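Local coordinates for protein methionine-R-sulfoxide reductase (PDB 3MMH) that reduces the R epimer of free methionine sulfoxide back to methionine, probably through cysteine chemistry on a GAF-type fold, at residues T30-V33 against A34-N38; A41-K44 against E45-W49; S135-L138 against A139-D142; K158-E161 against A162-A166. All coordinates share one frame; numbering follows the deposited sequence. Where two conformers were deposited one is given.

Along the chain the four contacts come in order, all local, and three of them lie on two helices packed side by side. Interactions 1 and 2 are the first turns and the C-terminal end of helix 32-47, centres about 16 Å apart, and both touch the second subunit. Interaction 4 is the end of helix 143-165 and meets interaction 1 directly, Trp32 against Phe160, with centres about 11 Å apart. Interaction 3, the loop between strand 126-135 and that helix, touches interaction 2 where Trp49 meets Phe141. Interactions 3 and 4 are farthest apart, about 32 Å between centres. Helix 32-47 thus meets helix 143-165 at Trp32 and Phe160, and loop 135-142 at Trp49 and Phe141.

Interaction 1: residues T30-V33 against A34-N38; sequences TDWV and ANLAN
This is an N-terminal helix cap with a leucine laid on a tryptophan one turn back, at the start of helix 32-47. Asp31 is the N-cap. With CG anti to the backbone N (chi1 -174°), its carboxylate swings forward over the first turn, and OD2 takes the N-H of Ala34 at 2.9 Å through its anti lone pair. The backbone joins in: Asp31 O accepts from Asn35 N at 3.1 Å, Trp32 O from Leu36 N at 2.9 Å and Val33 O from Ala37 N at 2.9 Å. On the flank of this turn, both methyls of Leu36 lie over one face of the Trp32 indole. CD2 sits 3.9 Å from the centroid of the Trp32 six-membered ring, 14° off its normal, a CH-pi contact; CD1 comes nearest at CE2 of Trp32, 3.7 Å away. The pair is held against the sheet, Leu36 on Phe54 and Leu56, while Phe160 meets the indole edge-to-face. Asn35 ND2 bonds to Glu29 O, and with Thr30 and Arg159 the residue belongs to a magnesium site. A carboxylate bonded to an N-H of the first turn, where the i-4 carbonyl lies before the helix, is the classic aspartate N-cap.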
loop_
_atom_site.group_PDB
_atom_site.type_symbol
_atom_site.label_atom_id
_atom_site.label_comp_id
_atom_site.label_asym_id
_atom_site.label_seq_id
_atom_site.Cartn_x
_atom_site.Cartn_y
_atom_site.Cartn_z
ATOM N N THR A 30 11.993 -5.760 -9.540
ATOM C CA THR A 30 11.463 -5.274 -10.810
ATOM C C THR A 30 9.954 -5.030 -10.795
ATOM O O THR A 30 9.444 -4.311 -11.649
ATOM C CB THR A 30 11.802 -6.268 -11.966
ATOM O OG1 THR A 30 11.304 -7.539 -11.616
ATOM C CG2 THR A 30 13.297 -6.304 -12.149
ATOM N N ASP A 31 9.217 -5.699 -9.898
ATOM C CA ASP A 31 7.763 -5.539 -9.874
ATOM C C ASP A 31 7.415 -4.091 -9.466
ATOM O O ASP A 31 7.789 -3.618 -8.395
ATOM C CB ASP A 31 7.151 -6.546 -8.928
ATOM C CG ASP A 31 5.624 -6.534 -8.979
ATOM O OD1 ASP A 31 5.053 -7.242 -9.830
ATOM O OD2 ASP A 31 4.999 -5.754 -8.233
ATOM N N TRP A 32 6.640 -3.453 -10.341
ATOM C CA TRP A 32 6.303 -2.016 -10.174
ATOM C C TRP A 32 5.482 -1.789 -8.922
ATOM O O TRP A 32 5.781 -0.903 -8.126
ATOM C CB TRP A 32 5.584 -1.568 -11.475
ATOM C CG TRP A 32 5.094 -0.161 -11.522
ATOM C CD1 TRP A 32 3.886 0.239 -11.926
ATOM C CD2 TRP A 32 5.867 1.062 -11.308
ATOM N NE1 TRP A 32 3.804 1.624 -11.993
ATOM C CE2 TRP A 32 5.003 2.131 -11.616
ATOM C CE3 TRP A 32 7.175 1.335 -10.876
ATOM C CZ2 TRP A 32 5.399 3.477 -11.566
ATOM C CZ3 TRP A 32 7.546 2.587 -10.830
ATOM C CH2 TRP A 32 6.677 3.673 -11.165
ATOM N N VAL A 33 4.421 -2.577 -8.734
ATOM C CA VAL A 33 3.575 -2.390 -7.572
ATOM C C VAL A 33 4.341 -2.626 -6.251
ATOM O O VAL A 33 4.177 -1.855 -5.312
ATOM C CB VAL A 33 2.304 -3.300 -7.657
ATOM C CG1 VAL A 33 1.561 -3.379 -6.362
ATOM C CG2 VAL A 33 1.391 -2.736 -8.789
ATOM N N ALA A 34 5.211 -3.650 -6.209
ATOM C CA ALA A 34 6.015 -3.885 -5.028
ATOM C C ALA A 34 6.878 -2.670 -4.708
ATOM O O ALA A 34 7.019 -2.239 -3.562
ATOM C CB ALA A 34 6.886 -5.148 -5.162
ATOM N N ASN A 35 7.493 -2.087 -5.735
ATOM C CA ASN A 35 8.341 -0.931 -5.586
ATOM C C ASN A 35 7.583 0.300 -5.108
ATOM O O ASN A 35 8.050 1.049 -4.255
ATOM C CB ASN A 35 9.168 -0.652 -6.807
ATOM C CG ASN A 35 10.373 -1.569 -6.949
ATOM O OD1 ASN A 35 10.877 -2.046 -5.958
ATOM N ND2 ASN A 35 10.818 -1.766 -8.212
ATOM N N LEU A 36 6.391 0.510 -5.658
ATOM C CA LEU A 36 5.547 1.612 -5.188
ATOM C C LEU A 36 5.169 1.411 -3.746
ATOM O O LEU A 36 5.142 2.346 -2.930
ATOM C CB LEU A 36 4.289 1.761 -6.066
ATOM C CG LEU A 36 4.592 2.198 -7.525
ATOM C CD1 LEU A 36 3.259 2.204 -8.302
ATOM C CD2 LEU A 36 5.375 3.487 -7.640
ATOM N N ALA A 37 4.806 0.180 -3.386
ATOM C CA ALA A 37 4.394 -0.148 -2.024
ATOM C C ALA A 37 5.507 0.102 -1.048
ATOM O O ALA A 37 5.332 0.732 0.030
ATOM C CB ALA A 37 3.856 -1.572 -1.958
ATOM N N ASN A 38 6.729 -0.345 -1.350
ATOM C CA ASN A 38 7.840 -0.105 -0.426
ATOM C C ASN A 38 8.224 1.408 -0.417
ATOM O O ASN A 38 8.624 1.907 0.640
ATOM C CB ASN A 38 9.085 -0.960 -0.742
ATOM C CG ASN A 38 9.072 -2.279 -0.001
ATOM O OD1 ASN A 38 8.309 -2.321 1.056
ATOM N ND2 ASN A 38 9.696 -3.277 -0.477
#

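Interaction 2: residues A41-K44 against E45-W49; sequences AVLK and EAFGW
Lys44 reaches along the end of its helix to the backbone of Trp49, NZ giving a hydrogen bond to Trp49 O at 2.9 Å. The bend at chi2 (75°) turns CD and CE toward that carbonyl oxygen, and the bend at chi4 (88°) then brings NZ onto it. A residue earlier, Leu43 packs its CD2 against CE2 of the Phe47 ring, 4.1 Å away, and its CB against CZ3 of Trp49 at 4.0 Å. Leu43 O lies in the plane of the Phe47 ring, at its edge. The indole of Trp49 is covered on one face by the CB of Phe47, which sits over its centre.

What sets these groups in place is the backbone. Glu45 N, Ala46 N and Phe47 N bond to Ala41 O, Val42 O and Leu43 O in ordinary helical fashion; Ala41 and Glu45 also belong to a magnesium site, and Pro72 of the second subunit packs on Glu45. The last turn closes with Gly48 N to Lys44 O at 2.8 Å, a more bent bond (136° at the hydrogen) whose donor stands above the carbonyl plane. Gly48 then leaves the helix with positive phi, turning the chain toward Trp49.

Farther out, helix 11-27 covers Val42, Phe47 and Trp49, strand 51-58 takes Leu43 and Lys44 at Val52, and strand 63-70 meets Ala41 and Lys44 through Gln70.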
loop_
_atom_site.group_PDB
_atom_site.type_symbol
_atom_site.label_atom_id
_atom_site.label_comp_id
_atom_site.label_asym_id
_atom_site.label_seq_id
_atom_site.Cartn_x
_atom_site.Cartn_y
_atom_site.Cartn_z
ATOM N N ALA A 41 5.909 3.033 1.926
ATOM C CA ALA A 41 6.285 2.682 3.276
ATOM C C ALA A 41 7.437 3.457 3.812
ATOM O O ALA A 41 7.467 3.843 5.006
ATOM C CB ALA A 41 6.621 1.161 3.341
ATOM N N VAL A 42 8.478 3.651 2.998
ATOM C CA VAL A 42 9.654 4.420 3.438
ATOM C C VAL A 42 9.274 5.886 3.721
ATOM O O VAL A 42 9.641 6.447 4.763
ATOM C CB VAL A 42 10.817 4.321 2.492
ATOM C CG1 VAL A 42 11.968 5.194 2.978
ATOM C CG2 VAL A 42 11.314 2.913 2.374
ATOM N N LEU A 43 8.502 6.463 2.793
ATOM C CA LEU A 43 8.095 7.852 3.007
ATOM C C LEU A 43 7.217 8.021 4.241
ATOM O O LEU A 43 7.375 8.960 5.017
ATOM C CB LEU A 43 7.411 8.387 1.774
ATOM C CG LEU A 43 8.274 8.564 0.524
ATOM C CD1 LEU A 43 7.372 8.884 -0.676
ATOM C CD2 LEU A 43 9.344 9.633 0.723
ATOM N N LYS A 44 6.272 7.071 4.433
ATOM C CA LYS A 44 5.411 7.153 5.608
ATOM C C LYS A 44 6.190 7.054 6.885
ATOM O O LYS A 44 5.979 7.808 7.847
ATOM C CB LYS A 44 4.367 6.052 5.556
ATOM C CG LYS A 44 3.261 6.143 6.596
ATOM C CD LYS A 44 2.184 7.256 6.292
ATOM C CE LYS A 44 0.950 7.195 7.122
ATOM N NZ LYS A 44 1.002 7.902 8.347
ATOM N N GLU A 45 7.139 6.116 6.967
ATOM C CA GLU A 45 7.943 5.908 8.173
ATOM C C GLU A 45 8.835 7.165 8.410
ATOM O O GLU A 45 8.956 7.644 9.541
ATOM C CB GLU A 45 8.806 4.631 8.109
ATOM C CG GLU A 45 9.533 4.407 9.347
ATOM C CD GLU A 45 10.255 3.103 9.517
ATOM O OE1 GLU A 45 10.338 2.338 8.592
ATOM O OE2 GLU A 45 10.778 2.837 10.626
ATOM N N ALA A 46 9.482 7.664 7.381
ATOM C CA ALA A 46 10.446 8.734 7.505
ATOM C C ALA A 46 9.748 10.047 7.867
ATOM O O ALA A 46 10.179 10.769 8.770
ATOM C CB ALA A 46 11.242 8.896 6.214
ATOM N N PHE A 47 8.690 10.389 7.129
ATOM C CA PHE A 47 8.101 11.750 7.269
ATOM C C PHE A 47 6.791 11.765 8.068
ATOM O O PHE A 47 6.420 12.802 8.595
ATOM C CB PHE A 47 7.829 12.352 5.873
ATOM C CG PHE A 47 9.093 12.665 5.139
ATOM C CD1 PHE A 47 9.714 13.873 5.354
ATOM C CD2 PHE A 47 9.665 11.777 4.240
ATOM C CE1 PHE A 47 10.904 14.211 4.697
ATOM C CE2 PHE A 47 10.844 12.107 3.644
ATOM C CZ PHE A 47 11.447 13.300 3.860
ATOM N N GLY A 48 6.107 10.622 8.202
ATOM C CA GLY A 48 4.927 10.592 9.027
ATOM C C GLY A 48 3.764 11.349 8.482
ATOM O O GLY A 48 2.805 11.657 9.229
ATOM N N TRP A 49 3.709 11.646 7.187
ATOM C CA TRP A 49 2.608 12.340 6.597
ATOM C C TRP A 49 1.346 11.558 6.828
ATOM O O TRP A 49 1.318 10.354 6.895
ATOM C CB TRP A 49 2.838 12.529 5.085
ATOM C CG TRP A 49 4.009 13.376 4.724
ATOM C CD1 TRP A 49 4.396 14.540 5.329
ATOM C CD2 TRP A 49 4.968 13.109 3.727
ATOM N NE1 TRP A 49 5.518 15.055 4.733
ATOM C CE2 TRP A 49 5.873 14.210 3.728
ATOM C CE3 TRP A 49 5.164 12.122 2.794
ATOM C CZ2 TRP A 49 6.936 14.294 2.818
ATOM C CZ3 TRP A 49 6.222 12.231 1.904
ATOM C CH2 TRP A 49 7.117 13.305 1.907
#

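Interaction 3: residues S135-L138 against A139-D142; sequences SEHL and AQFD. With ACT (acetate ion), chain M.
His137 and Gln140 lie side by side and point the same way, ring and amide planes 64° apart, with the oxygen of the amide brought to the ring's edge. Gln140 OE1 sits near the imidazole plane, 3.3 Å from His137 CD2. A bend at chi2 (64°) turns the glutamine back along the loop, and a water donating to both Leu138 O and Gln140 OE1, at 3.0 and 2.8 Å, bridges the two and probably steadies that oxygen. The CB of Gln140 touches the Ser135 side chain, 3.4 Å from OG.

Ser135 OG has two bonds: it accepts from His137 N at 2.9 Å, forming an ST turn, and donates to OXT of a bound acetate. The other acetate oxygen takes the N-H of Glu136 at 2.8 Å. These two bonds hold the anion, probably from the crystallisation liquor; its second oxygen lies only loosely over the rim of one His137 face. Phe141 brings its ring edge to Ser135, CE2 lying 3.7 Å from Ser135 N.

The loop connects strand 126-135 to helix 143-165, whose N-cap is Asp142. Ser115 of strand 115-123 ties it down through bonds with His137 O and Gln140 N, and the Phe141 ring packs on Trp49, just beyond helix 32-47.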
loop_
_atom_site.group_PDB
_atom_site.type_symbol
_atom_site.label_atom_id
_atom_site.label_comp_id
_atom_site.label_asym_id
_atom_site.label_seq_id
_atom_site.Cartn_x
_atom_site.Cartn_y
_atom_site.Cartn_z
ATOM N N SER A 135 -1.216 16.049 4.297
ATOM C CA SER A 135 -0.939 16.344 5.710
ATOM C C SER A 135 -2.185 16.940 6.362
ATOM O O SER A 135 -2.927 17.676 5.727
ATOM C CB SER A 135 0.181 17.336 5.803
ATOM O OG SER A 135 0.448 17.649 7.178
ATOM N N GLU A 136 -2.360 16.620 7.624
ATOM C CA GLU A 136 -3.329 17.327 8.468
ATOM C C GLU A 136 -2.895 18.715 8.871
ATOM O O GLU A 136 -3.724 19.451 9.418
ATOM C CB GLU A 136 -3.591 16.519 9.742
ATOM C CG GLU A 136 -4.318 15.267 9.477
ATOM C CD GLU A 136 -4.848 14.641 10.786
ATOM O OE1 GLU A 136 -5.921 15.020 11.231
ATOM O OE2 GLU A 136 -4.172 13.705 11.286
ATOM N N HIS A 137 -1.636 19.108 8.636
ATOM C CA HIS A 137 -1.102 20.447 8.995
ATOM C C HIS A 137 -1.222 21.333 7.754
ATOM O O HIS A 137 -1.133 20.809 6.625
ATOM C CB HIS A 137 0.377 20.350 9.423
ATOM C CG HIS A 137 0.606 19.336 10.478
ATOM N ND1 HIS A 137 -0.239 19.175 11.553
ATOM C CD2 HIS A 137 1.551 18.379 10.591
ATOM C CE1 HIS A 137 0.209 18.189 12.318
ATOM N NE2 HIS A 137 1.273 17.667 11.735
ATOM N N LEU A 138 -1.419 22.640 7.925
ATOM C CA LEU A 138 -1.306 23.591 6.821
ATOM C C LEU A 138 0.154 23.681 6.378
ATOM O O LEU A 138 1.039 23.623 7.175
ATOM C CB LEU A 138 -1.778 24.965 7.260
ATOM C CG LEU A 138 -3.257 25.140 7.390
ATOM C CD1 LEU A 138 -3.596 26.376 8.205
ATOM C CD2 LEU A 138 -3.962 25.170 6.064
ATOM N N ALA A 139 0.371 23.905 5.071
ATOM C CA ALA A 139 1.700 24.221 4.519
ATOM C C ALA A 139 2.733 23.224 4.969
ATOM O O ALA A 139 3.906 23.605 5.152
ATOM C CB ALA A 139 2.175 25.697 4.993
ATOM N N GLN A 140 2.411 21.929 4.957
ATOM C CA GLN A 140 3.417 20.937 5.285
ATOM C C GLN A 140 4.397 20.742 4.130
ATOM O O GLN A 140 5.503 20.241 4.353
ATOM C CB GLN A 140 2.736 19.621 5.668
ATOM C CG GLN A 140 3.734 18.685 6.342
ATOM C CD GLN A 140 4.266 19.218 7.666
ATOM O OE1 GLN A 140 3.497 19.838 8.404
ATOM N NE2 GLN A 140 5.562 19.040 7.958
ATOM N N PHE A 141 3.991 21.068 2.922
ATOM C CA PHE A 141 4.769 20.801 1.736
ATOM C C PHE A 141 5.204 22.106 1.072
ATOM O O PHE A 141 4.413 23.043 0.937
ATOM C CB PHE A 141 4.015 19.947 0.702
ATOM C CG PHE A 141 3.443 18.704 1.328
ATOM C CD1 PHE A 141 4.248 17.620 1.563
ATOM C CD2 PHE A 141 2.112 18.637 1.721
ATOM C CE1 PHE A 141 3.701 16.491 2.163
ATOM C CE2 PHE A 141 1.608 17.517 2.325
ATOM C CZ PHE A 141 2.399 16.423 2.539
ATOM N N ASP A 142 6.485 22.177 0.737
ATOM C CA ASP A 142 7.046 23.363 0.182
ATOM C C ASP A 142 8.067 23.016 -0.915
ATOM O O ASP A 142 8.050 21.915 -1.478
ATOM C CB ASP A 142 7.627 24.234 1.316
ATOM C CG ASP A 142 8.822 23.651 1.973
ATOM O OD1 ASP A 142 9.383 22.666 1.486
ATOM O OD2 ASP A 142 9.248 24.173 3.022
HETATM C C ACT M . 0.652 14.866 9.081
HETATM O O ACT M . -0.610 14.977 9.149
HETATM O OXT ACT M . 1.362 15.341 8.149
HETATM C CH3 ACT M . 1.299 14.240 10.290
HETATM O O HOH W 1 3.444 22.610 8.728
#

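Interaction 4: residues K158-E161 against A162-A166; sequences KRFE and ASRQA
Ser163 holds OG between its backbone N and carbonyl carbon (chi1 78°), which aims the hydroxyl back at the preceding turn, where it donates to Phe160 O at 2.7 Å, in the carbonyl plane and on a lone pair. Bends at chi2 and chi3 (-46° and -59°) curl Arg159 round until its guanidinium lays one face on the Ala162 methyl, NH1 being 3.3 Å from CB. Arg159 NH2 bonds to Glu29 O, and the residue belongs to a magnesium site with Thr30 and Asn35.

Phe160 and Arg164 pass at a slant, the arginine CD 3.7 Å from CE2 of the phenylalanine. Glu161 runs alongside Arg164, which has two conformers; in the one described, Glu161 OE1 makes a long salt bridge to Arg164 NH1 at 3.6 Å, and Asp124 takes NH1 as well. Glu161 OE2 bonds to Ser123 OG.

Ala162 N and Ser163 N keep helical bonds to Lys158 O and Arg159 O. Those of Arg164 N to Phe160 O and Gln165 N to Glu161 O are weak, though Gln165 N also bonds Ala162 O. The serine hydroxyl thus adds a firm side-chain bond to Phe160 O, whose backbone bonds from Ser163 N and Arg164 N are weak.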
loop_
_atom_site.group_PDB
_atom_site.type_symbol
_atom_site.label_atom_id
_atom_site.label_comp_id
_atom_site.label_asym_id
_atom_site.label_seq_id
_atom_site.Cartn_x
_atom_site.Cartn_y
_atom_site.Cartn_z
ATOM N N LYS A 158 12.560 5.255 -13.728
ATOM C CA LYS A 158 13.549 4.264 -14.193
ATOM C C LYS A 158 13.143 2.858 -13.797
ATOM O O LYS A 158 13.365 1.912 -14.546
ATOM C CB LYS A 158 14.968 4.594 -13.747
ATOM C CG LYS A 158 15.393 5.967 -14.394
ATOM C CD LYS A 158 16.716 6.427 -13.914
ATOM C CE LYS A 158 17.008 7.787 -14.535
ATOM N NZ LYS A 158 16.066 8.793 -13.894
ATOM N N ARG A 159 12.565 2.695 -12.615
ATOM C CA ARG A 159 12.061 1.367 -12.210
ATOM C C ARG A 159 10.862 0.935 -13.013
ATOM O O ARG A 159 10.696 -0.265 -13.273
ATOM C CB ARG A 159 11.751 1.303 -10.694
ATOM C CG ARG A 159 12.957 1.623 -9.825
ATOM C CD ARG A 159 14.235 0.950 -10.217
ATOM N NE ARG A 159 14.136 -0.511 -10.215
ATOM C CZ ARG A 159 14.855 -1.290 -10.978
ATOM N NH1 ARG A 159 15.651 -0.779 -11.910
ATOM N NH2 ARG A 159 14.700 -2.627 -10.841
ATOM N N PHE A 160 10.011 1.866 -13.434
ATOM C CA PHE A 160 8.867 1.533 -14.301
ATOM C C PHE A 160 9.399 0.955 -15.594
ATOM O O PHE A 160 8.978 -0.075 -16.112
ATOM C CB PHE A 160 7.949 2.723 -14.534
ATOM C CG PHE A 160 6.850 2.421 -15.476
ATOM C CD1 PHE A 160 5.770 1.676 -15.103
ATOM C CD2 PHE A 160 6.943 2.825 -16.790
ATOM C CE1 PHE A 160 4.795 1.370 -15.995
ATOM C CE2 PHE A 160 5.882 2.514 -17.722
ATOM C CZ PHE A 160 4.835 1.798 -17.256
ATOM N N GLU A 161 10.352 1.651 -16.217
ATOM C CA GLU A 161 10.928 1.128 -17.425
ATOM C C GLU A 161 11.611 -0.233 -17.228
ATOM O O GLU A 161 11.500 -1.130 -18.058
ATOM C CB GLU A 161 11.893 2.156 -17.978
ATOM C CG GLU A 161 11.332 3.517 -18.394
ATOM C CD GLU A 161 10.202 3.392 -19.373
ATOM O OE1 GLU A 161 10.056 2.339 -20.085
ATOM O OE2 GLU A 161 9.458 4.368 -19.408
ATOM N N ALA A 162 12.288 -0.411 -16.112
ATOM C CA ALA A 162 12.927 -1.718 -15.823
ATOM C C ALA A 162 11.911 -2.792 -15.661
ATOM O O ALA A 162 12.118 -3.906 -16.122
ATOM C CB ALA A 162 13.779 -1.635 -14.545
ATOM N N SER A 163 10.687 -2.459 -15.183
ATOM C CA SER A 163 9.627 -3.453 -14.983
ATOM C C SER A 163 9.205 -3.987 -16.358
ATOM O O SER A 163 8.823 -5.153 -16.454
ATOM C CB SER A 163 8.437 -2.874 -14.220
ATOM O OG SER A 163 7.580 -2.072 -15.020
ATOM N N ARG A 164 9.270 -3.186 -17.380
ATOM C CA ARG A 164 8.864 -3.581 -18.729
ATOM C C ARG A 164 9.864 -4.432 -19.413
ATOM O O ARG A 164 9.534 -5.226 -20.315
ATOM C CB ARG A 164 8.540 -2.367 -19.574
ATOM C CG ARG A 164 7.504 -1.453 -18.972
ATOM C CD ARG A 164 7.366 -0.201 -19.805
ATOM N NE ARG A 164 6.841 -0.400 -21.146
ATOM C CZ ARG A 164 6.602 0.613 -21.973
ATOM N NH1 ARG A 164 6.894 1.869 -21.639
ATOM N NH2 ARG A 164 6.109 0.361 -23.171
ATOM N N GLN A 165 11.144 -4.330 -19.018
ATOM C CA GLN A 165 12.227 -5.070 -19.614
ATOM C C GLN A 165 12.619 -6.282 -18.804
ATOM O O GLN A 165 13.504 -7.061 -19.219
ATOM C CB GLN A 165 13.442 -4.179 -19.817
ATOM C CG GLN A 165 13.121 -2.998 -20.740
ATOM C CD GLN A 165 12.575 -3.399 -22.072
ATOM O OE1 GLN A 165 12.995 -4.345 -22.698
ATOM N NE2 GLN A 165 11.607 -2.661 -22.552
ATOM N N ALA A 166 11.990 -6.503 -17.655
ATOM C CA ALA A 166 12.346 -7.609 -16.786
ATOM C C ALA A 166 11.803 -8.925 -17.304
ATOM O O ALA A 166 10.702 -8.949 -17.805
ATOM C CB ALA A 166 11.783 -7.361 -15.402
HETATM O O HOH W 2 11.465 0.083 -21.136
#